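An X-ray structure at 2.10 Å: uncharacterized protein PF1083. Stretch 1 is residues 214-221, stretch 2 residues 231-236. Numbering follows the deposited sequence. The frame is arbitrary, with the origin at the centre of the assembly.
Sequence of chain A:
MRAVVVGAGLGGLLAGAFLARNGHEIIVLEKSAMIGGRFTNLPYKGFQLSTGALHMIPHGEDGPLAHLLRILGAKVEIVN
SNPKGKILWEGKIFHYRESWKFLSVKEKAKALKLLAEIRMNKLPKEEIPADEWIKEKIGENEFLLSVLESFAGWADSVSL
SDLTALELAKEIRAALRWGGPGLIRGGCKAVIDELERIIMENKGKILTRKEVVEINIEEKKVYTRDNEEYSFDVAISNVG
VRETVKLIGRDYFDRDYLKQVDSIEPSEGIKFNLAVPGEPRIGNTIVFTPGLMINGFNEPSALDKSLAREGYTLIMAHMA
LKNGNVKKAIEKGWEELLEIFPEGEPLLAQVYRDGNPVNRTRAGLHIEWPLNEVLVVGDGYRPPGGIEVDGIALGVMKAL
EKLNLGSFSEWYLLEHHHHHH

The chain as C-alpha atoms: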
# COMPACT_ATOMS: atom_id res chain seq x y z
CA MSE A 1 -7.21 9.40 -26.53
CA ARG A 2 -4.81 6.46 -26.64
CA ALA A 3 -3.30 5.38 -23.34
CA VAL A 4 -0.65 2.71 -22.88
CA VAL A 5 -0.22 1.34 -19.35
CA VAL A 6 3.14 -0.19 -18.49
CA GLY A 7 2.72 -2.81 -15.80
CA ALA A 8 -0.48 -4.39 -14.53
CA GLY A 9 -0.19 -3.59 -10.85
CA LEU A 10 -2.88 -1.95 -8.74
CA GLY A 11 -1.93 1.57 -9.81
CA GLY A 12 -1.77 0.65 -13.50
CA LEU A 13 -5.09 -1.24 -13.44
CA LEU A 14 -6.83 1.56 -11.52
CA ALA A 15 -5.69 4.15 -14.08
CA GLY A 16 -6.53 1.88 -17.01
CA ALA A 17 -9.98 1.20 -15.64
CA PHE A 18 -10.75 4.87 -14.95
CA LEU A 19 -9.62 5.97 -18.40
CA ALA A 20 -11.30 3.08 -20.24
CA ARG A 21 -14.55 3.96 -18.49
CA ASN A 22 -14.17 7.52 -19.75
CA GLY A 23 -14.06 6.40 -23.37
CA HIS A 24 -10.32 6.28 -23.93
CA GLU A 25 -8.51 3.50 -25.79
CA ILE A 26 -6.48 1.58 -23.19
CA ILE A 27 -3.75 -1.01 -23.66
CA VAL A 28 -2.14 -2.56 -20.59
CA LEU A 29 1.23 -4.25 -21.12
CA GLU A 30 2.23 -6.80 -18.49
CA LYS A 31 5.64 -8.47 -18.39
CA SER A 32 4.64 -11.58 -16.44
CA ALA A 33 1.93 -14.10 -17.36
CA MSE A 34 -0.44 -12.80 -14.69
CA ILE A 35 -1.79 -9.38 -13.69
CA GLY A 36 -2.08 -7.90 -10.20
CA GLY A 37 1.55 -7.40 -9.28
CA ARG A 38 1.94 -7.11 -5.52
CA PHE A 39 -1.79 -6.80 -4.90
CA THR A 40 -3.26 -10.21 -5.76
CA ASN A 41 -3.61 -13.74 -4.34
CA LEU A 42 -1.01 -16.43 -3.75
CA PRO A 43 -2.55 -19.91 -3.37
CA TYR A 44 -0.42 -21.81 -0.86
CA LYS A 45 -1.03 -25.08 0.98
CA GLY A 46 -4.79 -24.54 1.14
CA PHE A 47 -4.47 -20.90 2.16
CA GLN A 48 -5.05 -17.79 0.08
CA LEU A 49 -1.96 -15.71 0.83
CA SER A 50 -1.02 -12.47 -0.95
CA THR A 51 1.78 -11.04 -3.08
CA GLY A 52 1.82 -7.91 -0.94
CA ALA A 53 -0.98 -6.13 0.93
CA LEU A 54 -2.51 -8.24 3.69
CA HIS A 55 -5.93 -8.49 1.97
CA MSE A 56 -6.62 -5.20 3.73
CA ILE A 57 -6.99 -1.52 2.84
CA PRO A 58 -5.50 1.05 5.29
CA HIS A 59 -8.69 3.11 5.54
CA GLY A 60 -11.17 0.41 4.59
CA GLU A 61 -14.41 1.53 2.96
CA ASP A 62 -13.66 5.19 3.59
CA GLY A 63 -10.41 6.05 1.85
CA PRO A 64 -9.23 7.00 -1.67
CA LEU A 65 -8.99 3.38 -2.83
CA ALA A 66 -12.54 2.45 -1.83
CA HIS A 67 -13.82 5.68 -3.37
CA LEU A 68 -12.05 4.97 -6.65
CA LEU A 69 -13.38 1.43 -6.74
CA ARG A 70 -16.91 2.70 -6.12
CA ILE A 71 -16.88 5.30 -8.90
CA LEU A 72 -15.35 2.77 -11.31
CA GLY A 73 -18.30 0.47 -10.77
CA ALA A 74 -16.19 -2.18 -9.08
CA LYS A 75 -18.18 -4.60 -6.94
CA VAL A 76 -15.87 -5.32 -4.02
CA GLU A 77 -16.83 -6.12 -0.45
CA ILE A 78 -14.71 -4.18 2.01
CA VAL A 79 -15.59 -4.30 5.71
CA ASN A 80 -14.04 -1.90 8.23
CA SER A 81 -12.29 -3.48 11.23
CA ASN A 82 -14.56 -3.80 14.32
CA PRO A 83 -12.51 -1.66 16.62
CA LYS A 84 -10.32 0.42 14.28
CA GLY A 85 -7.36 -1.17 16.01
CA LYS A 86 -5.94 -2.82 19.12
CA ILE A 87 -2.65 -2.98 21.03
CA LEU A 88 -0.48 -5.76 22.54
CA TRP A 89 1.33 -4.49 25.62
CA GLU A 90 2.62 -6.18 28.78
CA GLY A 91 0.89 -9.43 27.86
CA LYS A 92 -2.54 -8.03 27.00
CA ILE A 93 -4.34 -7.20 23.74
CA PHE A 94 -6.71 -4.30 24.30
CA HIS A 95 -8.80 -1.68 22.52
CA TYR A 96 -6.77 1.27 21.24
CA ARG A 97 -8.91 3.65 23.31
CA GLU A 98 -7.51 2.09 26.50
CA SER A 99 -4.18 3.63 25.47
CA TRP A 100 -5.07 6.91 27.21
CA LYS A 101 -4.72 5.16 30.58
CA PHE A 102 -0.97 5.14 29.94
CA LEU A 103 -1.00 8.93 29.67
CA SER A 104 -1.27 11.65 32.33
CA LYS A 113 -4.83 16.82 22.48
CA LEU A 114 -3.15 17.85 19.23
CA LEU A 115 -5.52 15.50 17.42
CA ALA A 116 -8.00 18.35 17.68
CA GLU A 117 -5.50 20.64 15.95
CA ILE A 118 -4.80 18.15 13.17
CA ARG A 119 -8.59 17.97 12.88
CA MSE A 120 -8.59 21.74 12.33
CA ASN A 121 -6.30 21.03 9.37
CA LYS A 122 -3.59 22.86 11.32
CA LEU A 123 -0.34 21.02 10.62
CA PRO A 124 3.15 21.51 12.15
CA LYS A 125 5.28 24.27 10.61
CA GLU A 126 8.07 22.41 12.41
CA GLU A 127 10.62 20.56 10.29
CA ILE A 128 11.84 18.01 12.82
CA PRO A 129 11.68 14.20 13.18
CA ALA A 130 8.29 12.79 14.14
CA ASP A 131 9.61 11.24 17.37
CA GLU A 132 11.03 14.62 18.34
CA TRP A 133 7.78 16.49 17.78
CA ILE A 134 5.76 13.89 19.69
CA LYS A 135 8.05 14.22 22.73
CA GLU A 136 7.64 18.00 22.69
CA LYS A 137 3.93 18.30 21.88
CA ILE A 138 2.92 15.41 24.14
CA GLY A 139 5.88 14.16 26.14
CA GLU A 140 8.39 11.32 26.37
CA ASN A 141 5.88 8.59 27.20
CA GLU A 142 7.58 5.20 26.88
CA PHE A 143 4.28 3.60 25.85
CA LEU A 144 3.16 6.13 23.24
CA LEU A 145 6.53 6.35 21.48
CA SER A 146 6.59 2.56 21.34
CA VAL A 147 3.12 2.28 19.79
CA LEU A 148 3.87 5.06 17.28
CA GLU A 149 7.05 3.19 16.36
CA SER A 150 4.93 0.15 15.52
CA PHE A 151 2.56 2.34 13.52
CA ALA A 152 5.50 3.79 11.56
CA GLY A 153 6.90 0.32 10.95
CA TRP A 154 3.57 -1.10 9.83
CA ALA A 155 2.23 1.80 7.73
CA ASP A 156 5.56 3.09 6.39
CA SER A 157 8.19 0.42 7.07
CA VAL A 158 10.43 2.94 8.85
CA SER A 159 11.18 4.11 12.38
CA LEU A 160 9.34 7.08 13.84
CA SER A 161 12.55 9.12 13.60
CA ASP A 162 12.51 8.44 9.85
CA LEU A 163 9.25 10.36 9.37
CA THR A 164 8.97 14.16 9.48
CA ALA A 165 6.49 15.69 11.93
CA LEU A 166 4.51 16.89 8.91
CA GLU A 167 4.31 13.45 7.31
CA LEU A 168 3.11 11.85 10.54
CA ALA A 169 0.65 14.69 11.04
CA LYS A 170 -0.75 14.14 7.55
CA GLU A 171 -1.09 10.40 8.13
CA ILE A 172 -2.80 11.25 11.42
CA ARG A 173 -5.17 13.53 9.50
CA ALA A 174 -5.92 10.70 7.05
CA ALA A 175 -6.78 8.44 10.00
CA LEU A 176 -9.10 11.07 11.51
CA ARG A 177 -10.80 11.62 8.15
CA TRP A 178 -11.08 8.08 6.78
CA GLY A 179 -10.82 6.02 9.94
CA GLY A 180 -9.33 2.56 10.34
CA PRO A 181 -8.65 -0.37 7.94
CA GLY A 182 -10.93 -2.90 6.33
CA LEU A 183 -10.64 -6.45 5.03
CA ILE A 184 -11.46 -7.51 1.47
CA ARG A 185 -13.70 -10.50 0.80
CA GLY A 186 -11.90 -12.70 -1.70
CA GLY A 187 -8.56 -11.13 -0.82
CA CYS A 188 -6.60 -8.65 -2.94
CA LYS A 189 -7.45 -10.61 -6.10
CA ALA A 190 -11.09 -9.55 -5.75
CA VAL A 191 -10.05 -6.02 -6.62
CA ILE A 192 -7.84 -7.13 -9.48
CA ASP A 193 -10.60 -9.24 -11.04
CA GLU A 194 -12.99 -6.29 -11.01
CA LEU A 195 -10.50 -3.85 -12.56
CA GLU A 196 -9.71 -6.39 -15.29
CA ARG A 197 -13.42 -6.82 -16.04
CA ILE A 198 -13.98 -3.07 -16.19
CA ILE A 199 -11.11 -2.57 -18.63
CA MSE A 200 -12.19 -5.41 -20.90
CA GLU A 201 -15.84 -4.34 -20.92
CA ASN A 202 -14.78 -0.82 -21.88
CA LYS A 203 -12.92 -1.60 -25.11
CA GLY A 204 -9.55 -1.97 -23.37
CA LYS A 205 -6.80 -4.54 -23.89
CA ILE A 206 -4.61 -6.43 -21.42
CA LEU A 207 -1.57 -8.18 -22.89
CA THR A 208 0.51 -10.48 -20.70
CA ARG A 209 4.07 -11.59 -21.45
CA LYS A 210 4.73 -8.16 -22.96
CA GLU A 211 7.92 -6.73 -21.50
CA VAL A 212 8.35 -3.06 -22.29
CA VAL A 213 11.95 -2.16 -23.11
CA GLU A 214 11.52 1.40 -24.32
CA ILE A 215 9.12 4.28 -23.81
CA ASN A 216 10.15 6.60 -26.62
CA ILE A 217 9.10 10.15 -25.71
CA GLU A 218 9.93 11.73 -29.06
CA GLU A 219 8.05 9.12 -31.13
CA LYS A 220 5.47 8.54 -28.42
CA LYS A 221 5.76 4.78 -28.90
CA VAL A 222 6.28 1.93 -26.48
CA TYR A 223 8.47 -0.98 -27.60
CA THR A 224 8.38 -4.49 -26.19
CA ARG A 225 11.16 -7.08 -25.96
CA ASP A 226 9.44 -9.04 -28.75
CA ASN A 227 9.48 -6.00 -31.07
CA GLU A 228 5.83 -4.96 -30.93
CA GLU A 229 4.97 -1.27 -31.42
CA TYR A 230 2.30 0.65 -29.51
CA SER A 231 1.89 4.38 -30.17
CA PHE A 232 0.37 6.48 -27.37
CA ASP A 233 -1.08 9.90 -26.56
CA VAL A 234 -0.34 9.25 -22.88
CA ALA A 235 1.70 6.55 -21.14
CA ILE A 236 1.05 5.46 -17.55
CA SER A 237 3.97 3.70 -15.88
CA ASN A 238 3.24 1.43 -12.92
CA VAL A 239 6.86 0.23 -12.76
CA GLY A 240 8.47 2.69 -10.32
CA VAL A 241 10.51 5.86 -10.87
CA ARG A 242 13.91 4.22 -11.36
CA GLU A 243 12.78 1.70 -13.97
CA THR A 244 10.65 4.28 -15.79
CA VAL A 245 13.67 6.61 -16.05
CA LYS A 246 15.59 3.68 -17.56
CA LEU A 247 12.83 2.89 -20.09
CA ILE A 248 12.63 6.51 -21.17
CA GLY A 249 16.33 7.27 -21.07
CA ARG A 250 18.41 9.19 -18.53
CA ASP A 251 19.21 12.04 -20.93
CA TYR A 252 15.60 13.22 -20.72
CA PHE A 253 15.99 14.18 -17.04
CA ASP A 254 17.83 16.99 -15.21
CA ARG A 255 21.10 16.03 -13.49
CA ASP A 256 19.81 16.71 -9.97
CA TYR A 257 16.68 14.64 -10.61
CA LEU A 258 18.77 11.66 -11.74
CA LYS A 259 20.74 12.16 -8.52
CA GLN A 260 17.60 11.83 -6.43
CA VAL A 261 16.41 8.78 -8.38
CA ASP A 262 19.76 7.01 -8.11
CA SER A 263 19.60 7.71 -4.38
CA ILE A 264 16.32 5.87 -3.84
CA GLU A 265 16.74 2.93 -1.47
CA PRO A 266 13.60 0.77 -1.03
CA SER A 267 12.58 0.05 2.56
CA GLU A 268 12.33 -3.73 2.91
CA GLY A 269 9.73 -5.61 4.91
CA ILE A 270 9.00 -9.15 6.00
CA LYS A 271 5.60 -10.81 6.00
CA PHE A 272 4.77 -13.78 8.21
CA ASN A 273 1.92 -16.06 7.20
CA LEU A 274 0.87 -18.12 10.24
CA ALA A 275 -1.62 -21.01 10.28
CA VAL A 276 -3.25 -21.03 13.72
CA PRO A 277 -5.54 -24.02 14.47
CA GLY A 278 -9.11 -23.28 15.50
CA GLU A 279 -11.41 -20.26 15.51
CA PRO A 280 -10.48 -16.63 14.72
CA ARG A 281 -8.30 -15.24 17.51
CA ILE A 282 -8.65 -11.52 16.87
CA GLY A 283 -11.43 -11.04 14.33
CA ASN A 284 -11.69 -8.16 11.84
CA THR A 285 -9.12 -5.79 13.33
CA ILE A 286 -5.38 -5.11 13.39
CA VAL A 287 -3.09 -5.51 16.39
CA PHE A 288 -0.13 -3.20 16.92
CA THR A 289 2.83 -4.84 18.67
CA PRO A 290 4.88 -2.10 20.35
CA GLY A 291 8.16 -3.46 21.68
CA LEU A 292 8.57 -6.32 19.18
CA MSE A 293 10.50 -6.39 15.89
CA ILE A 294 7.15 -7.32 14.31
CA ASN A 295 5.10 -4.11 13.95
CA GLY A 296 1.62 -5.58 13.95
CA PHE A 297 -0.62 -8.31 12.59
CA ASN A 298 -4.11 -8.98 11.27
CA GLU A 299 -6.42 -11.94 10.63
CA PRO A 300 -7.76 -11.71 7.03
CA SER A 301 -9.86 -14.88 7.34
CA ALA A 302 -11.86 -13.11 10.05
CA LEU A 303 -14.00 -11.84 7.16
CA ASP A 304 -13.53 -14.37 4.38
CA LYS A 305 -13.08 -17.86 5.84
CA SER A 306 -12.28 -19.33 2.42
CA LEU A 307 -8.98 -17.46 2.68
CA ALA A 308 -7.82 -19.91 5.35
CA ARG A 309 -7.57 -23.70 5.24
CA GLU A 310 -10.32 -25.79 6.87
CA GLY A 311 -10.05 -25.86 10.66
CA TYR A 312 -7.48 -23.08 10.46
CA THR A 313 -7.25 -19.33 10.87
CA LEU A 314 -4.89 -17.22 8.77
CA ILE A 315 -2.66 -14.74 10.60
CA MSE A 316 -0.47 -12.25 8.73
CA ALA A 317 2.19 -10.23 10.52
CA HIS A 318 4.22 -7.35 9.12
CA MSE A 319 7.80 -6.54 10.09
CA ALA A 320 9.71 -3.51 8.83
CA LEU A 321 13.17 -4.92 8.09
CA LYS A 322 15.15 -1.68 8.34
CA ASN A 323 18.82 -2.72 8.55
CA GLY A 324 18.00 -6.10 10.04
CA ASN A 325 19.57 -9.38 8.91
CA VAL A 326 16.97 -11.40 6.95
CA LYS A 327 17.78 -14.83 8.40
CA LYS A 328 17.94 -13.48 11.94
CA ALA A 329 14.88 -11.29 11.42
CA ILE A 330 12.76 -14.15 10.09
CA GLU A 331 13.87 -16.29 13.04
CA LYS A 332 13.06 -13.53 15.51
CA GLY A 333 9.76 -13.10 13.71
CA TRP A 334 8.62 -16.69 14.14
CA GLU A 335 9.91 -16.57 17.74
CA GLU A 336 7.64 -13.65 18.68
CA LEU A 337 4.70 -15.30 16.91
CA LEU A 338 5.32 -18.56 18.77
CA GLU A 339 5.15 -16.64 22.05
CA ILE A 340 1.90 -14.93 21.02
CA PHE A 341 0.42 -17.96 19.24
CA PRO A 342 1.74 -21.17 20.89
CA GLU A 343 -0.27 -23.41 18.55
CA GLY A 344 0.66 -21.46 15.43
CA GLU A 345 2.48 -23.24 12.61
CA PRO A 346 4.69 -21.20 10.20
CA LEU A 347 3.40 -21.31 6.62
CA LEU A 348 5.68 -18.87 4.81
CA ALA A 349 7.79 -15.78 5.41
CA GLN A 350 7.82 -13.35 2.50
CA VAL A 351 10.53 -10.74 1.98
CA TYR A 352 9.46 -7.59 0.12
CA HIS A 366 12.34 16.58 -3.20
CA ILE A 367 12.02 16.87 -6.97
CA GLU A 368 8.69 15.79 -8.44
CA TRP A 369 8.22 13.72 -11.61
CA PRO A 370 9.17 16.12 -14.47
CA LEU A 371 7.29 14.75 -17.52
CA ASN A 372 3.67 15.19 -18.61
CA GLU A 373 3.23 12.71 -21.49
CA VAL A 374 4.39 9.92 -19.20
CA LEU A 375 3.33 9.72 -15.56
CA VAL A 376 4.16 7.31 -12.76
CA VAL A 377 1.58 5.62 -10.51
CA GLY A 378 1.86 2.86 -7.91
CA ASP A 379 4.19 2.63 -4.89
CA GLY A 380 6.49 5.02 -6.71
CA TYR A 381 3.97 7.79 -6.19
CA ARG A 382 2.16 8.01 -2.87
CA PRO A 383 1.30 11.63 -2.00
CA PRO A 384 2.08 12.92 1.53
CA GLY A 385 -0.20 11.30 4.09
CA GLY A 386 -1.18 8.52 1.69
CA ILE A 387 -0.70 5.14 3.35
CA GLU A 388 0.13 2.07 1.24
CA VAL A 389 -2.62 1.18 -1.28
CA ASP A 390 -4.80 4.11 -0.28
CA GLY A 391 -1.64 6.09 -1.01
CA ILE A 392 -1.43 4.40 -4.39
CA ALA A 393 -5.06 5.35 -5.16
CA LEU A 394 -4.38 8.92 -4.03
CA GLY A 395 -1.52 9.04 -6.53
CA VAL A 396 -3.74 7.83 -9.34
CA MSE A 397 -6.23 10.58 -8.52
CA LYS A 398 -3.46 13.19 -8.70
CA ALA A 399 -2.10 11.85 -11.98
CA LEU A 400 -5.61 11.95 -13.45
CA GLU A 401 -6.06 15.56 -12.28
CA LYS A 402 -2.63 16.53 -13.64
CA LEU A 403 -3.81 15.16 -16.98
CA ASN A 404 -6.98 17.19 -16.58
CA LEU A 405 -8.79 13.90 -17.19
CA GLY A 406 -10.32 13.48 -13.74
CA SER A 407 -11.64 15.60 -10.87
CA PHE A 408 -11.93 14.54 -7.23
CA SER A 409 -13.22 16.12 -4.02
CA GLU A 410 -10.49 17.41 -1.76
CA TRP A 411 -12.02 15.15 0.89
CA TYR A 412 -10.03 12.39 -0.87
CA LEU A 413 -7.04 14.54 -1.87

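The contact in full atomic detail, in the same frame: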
# COMPACT_ATOMS: atom_id res chain seq x y z
N GLU A 214 11.29 0.02 -23.94
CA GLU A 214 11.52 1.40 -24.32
C GLU A 214 10.25 2.22 -24.41
O GLU A 214 9.29 1.81 -25.07
CB GLU A 214 12.23 1.44 -25.67
CG GLU A 214 12.73 2.81 -26.09
CD GLU A 214 13.17 2.85 -27.54
OE1 GLU A 214 13.75 1.84 -28.01
OE2 GLU A 214 12.95 3.88 -28.22
N ILE A 215 10.25 3.36 -23.74
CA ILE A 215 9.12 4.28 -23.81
C ILE A 215 9.75 5.46 -24.53
O ILE A 215 10.45 6.26 -23.91
CB ILE A 215 8.63 4.72 -22.41
CG1 ILE A 215 8.16 3.51 -21.60
CG2 ILE A 215 7.48 5.72 -22.55
CD1 ILE A 215 7.71 3.84 -20.18
N ASN A 216 9.55 5.53 -25.84
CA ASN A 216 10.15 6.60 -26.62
C ASN A 216 9.30 7.87 -26.59
O ASN A 216 8.26 7.94 -27.22
CB ASN A 216 10.36 6.14 -28.07
CG ASN A 216 11.19 7.11 -28.87
OD1 ASN A 216 11.02 8.33 -28.77
ND2 ASN A 216 12.10 6.59 -29.69
N ILE A 217 9.79 8.87 -25.86
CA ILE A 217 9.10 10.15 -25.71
C ILE A 217 8.95 10.96 -26.99
O ILE A 217 7.90 11.57 -27.23
CB ILE A 217 9.81 11.04 -24.67
CG1 ILE A 217 9.76 10.36 -23.31
CG2 ILE A 217 9.16 12.41 -24.59
CD1 ILE A 217 8.38 9.95 -22.91
N GLU A 218 9.99 10.99 -27.81
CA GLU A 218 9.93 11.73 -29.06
C GLU A 218 8.93 11.12 -30.05
O GLU A 218 8.13 11.84 -30.66
CB GLU A 218 11.32 11.80 -29.69
CG GLU A 218 12.31 12.63 -28.89
CD GLU A 218 13.68 12.68 -29.55
OE1 GLU A 218 13.75 13.02 -30.75
OE2 GLU A 218 14.69 12.40 -28.86
N GLU A 219 8.96 9.80 -30.20
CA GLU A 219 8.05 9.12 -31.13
C GLU A 219 6.70 8.87 -30.50
O GLU A 219 5.69 8.70 -31.20
CB GLU A 219 8.61 7.76 -31.55
CG GLU A 219 10.03 7.73 -32.10
CD GLU A 219 10.44 6.33 -32.53
OE1 GLU A 219 10.18 5.38 -31.76
OE2 GLU A 219 11.03 6.17 -33.62
N LYS A 220 6.68 8.83 -29.17
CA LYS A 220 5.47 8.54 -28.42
C LYS A 220 5.06 7.11 -28.80
O LYS A 220 3.94 6.86 -29.24
CB LYS A 220 4.36 9.54 -28.73
CG LYS A 220 4.71 10.98 -28.34
CD LYS A 220 3.48 11.89 -28.32
CE LYS A 220 2.60 11.62 -27.10
NZ LYS A 220 1.41 12.51 -27.07
N LYS A 221 5.99 6.19 -28.61
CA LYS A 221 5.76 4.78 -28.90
C LYS A 221 6.40 3.95 -27.81
O LYS A 221 7.44 4.30 -27.27
CB LYS A 221 6.39 4.38 -30.24
CG LYS A 221 5.68 4.93 -31.45
CD LYS A 221 6.38 4.48 -32.72
CE LYS A 221 5.62 4.91 -33.96
NZ LYS A 221 6.29 4.43 -35.20
N SER A 231 1.82 2.92 -30.25
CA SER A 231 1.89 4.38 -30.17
C SER A 231 0.94 4.85 -29.06
O SER A 231 -0.05 4.18 -28.77
CB SER A 231 1.49 4.99 -31.51
OG SER A 231 0.22 4.50 -31.92
N PHE A 232 1.22 5.99 -28.44
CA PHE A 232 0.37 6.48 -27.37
C PHE A 232 0.24 7.99 -27.33
O PHE A 232 1.10 8.72 -27.82
CB PHE A 232 0.91 5.99 -26.02
CG PHE A 232 2.24 6.62 -25.63
CD1 PHE A 232 2.28 7.87 -25.01
CD2 PHE A 232 3.44 5.97 -25.89
CE1 PHE A 232 3.50 8.46 -24.66
CE2 PHE A 232 4.65 6.54 -25.55
CZ PHE A 232 4.68 7.79 -24.93
N ASP A 233 -0.86 8.46 -26.74
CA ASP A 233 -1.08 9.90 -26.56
C ASP A 233 -0.57 10.18 -25.14
O ASP A 233 -0.01 11.24 -24.86
CB ASP A 233 -2.57 10.25 -26.68
CG ASP A 233 -3.08 10.07 -28.10
OD1 ASP A 233 -2.47 10.64 -29.03
OD2 ASP A 233 -4.09 9.37 -28.30
N VAL A 234 -0.77 9.19 -24.27
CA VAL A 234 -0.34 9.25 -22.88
C VAL A 234 0.12 7.85 -22.46
O VAL A 234 -0.44 6.84 -22.87
CB VAL A 234 -1.50 9.69 -21.95
CG1 VAL A 234 -1.14 9.40 -20.50
CG2 VAL A 234 -1.77 11.17 -22.13
N ALA A 235 1.17 7.81 -21.64
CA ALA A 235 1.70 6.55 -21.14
C ALA A 235 1.66 6.60 -19.62
O ALA A 235 2.10 7.58 -19.01
CB ALA A 235 3.13 6.35 -21.63
N ILE A 236 1.12 5.54 -19.00
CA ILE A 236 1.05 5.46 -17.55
C ILE A 236 1.97 4.34 -17.08
O ILE A 236 1.73 3.16 -17.36
CB ILE A 236 -0.38 5.14 -17.05
CG1 ILE A 236 -1.36 6.23 -17.49
CG2 ILE A 236 -0.37 4.98 -15.52
CD1 ILE A 236 -1.00 7.62 -17.04
O HOH W 1 -0.50 12.24 -28.96

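The backbones come nearest, CA to CA, at Lys221 and Ser231, an antiparallel non-hydrogen-bonded bridge whose CA atoms lie 4.1 Å apart and whose side chains share one face of the sheet. Just beside this pair, Phe232 N donates to Lys220 O at 3.0 Å with a nearly straight angle, and Ser231 CA approaches the same oxygen, Lys220 O, at 3.3 Å, a CA-H...O contact.

Phe232 is the centre of the packing. Its CB points sideways, but chi1 of 68° (p) and chi2 of 83° bring the end of the side chain nearer stretch 1. Lys220 covers one ring face: Lys220 CB sits 4.3 Å from the centroid of the Phe232 ring, close to the normal, a CH-pi contact. Ile215 CG2 meets Phe232 CE2 at 4.2 Å and Ala235 CB at 4.5 Å, so one methyl touches both residues.

Lys220 does double duty. Its backbone adopts a left-handed conformation (63/55), while the m, t, p, t side chain runs past the ring. Lys220 NZ lies 2.9 Å from Asp233 O, its hydrogen-bond acceptor. A water takes a second bond from Lys220 NZ at 2.7 Å and donates to Asp233 OD1 at 2.5 Å.

The turn is braced locally: Asn216, chi1 t, accepts at OD1 from Glu219 N at 2.9 Å. Here the aliphatic part of Lys220 covers the Phe232 ring while its ammonium reaches a carbonyl.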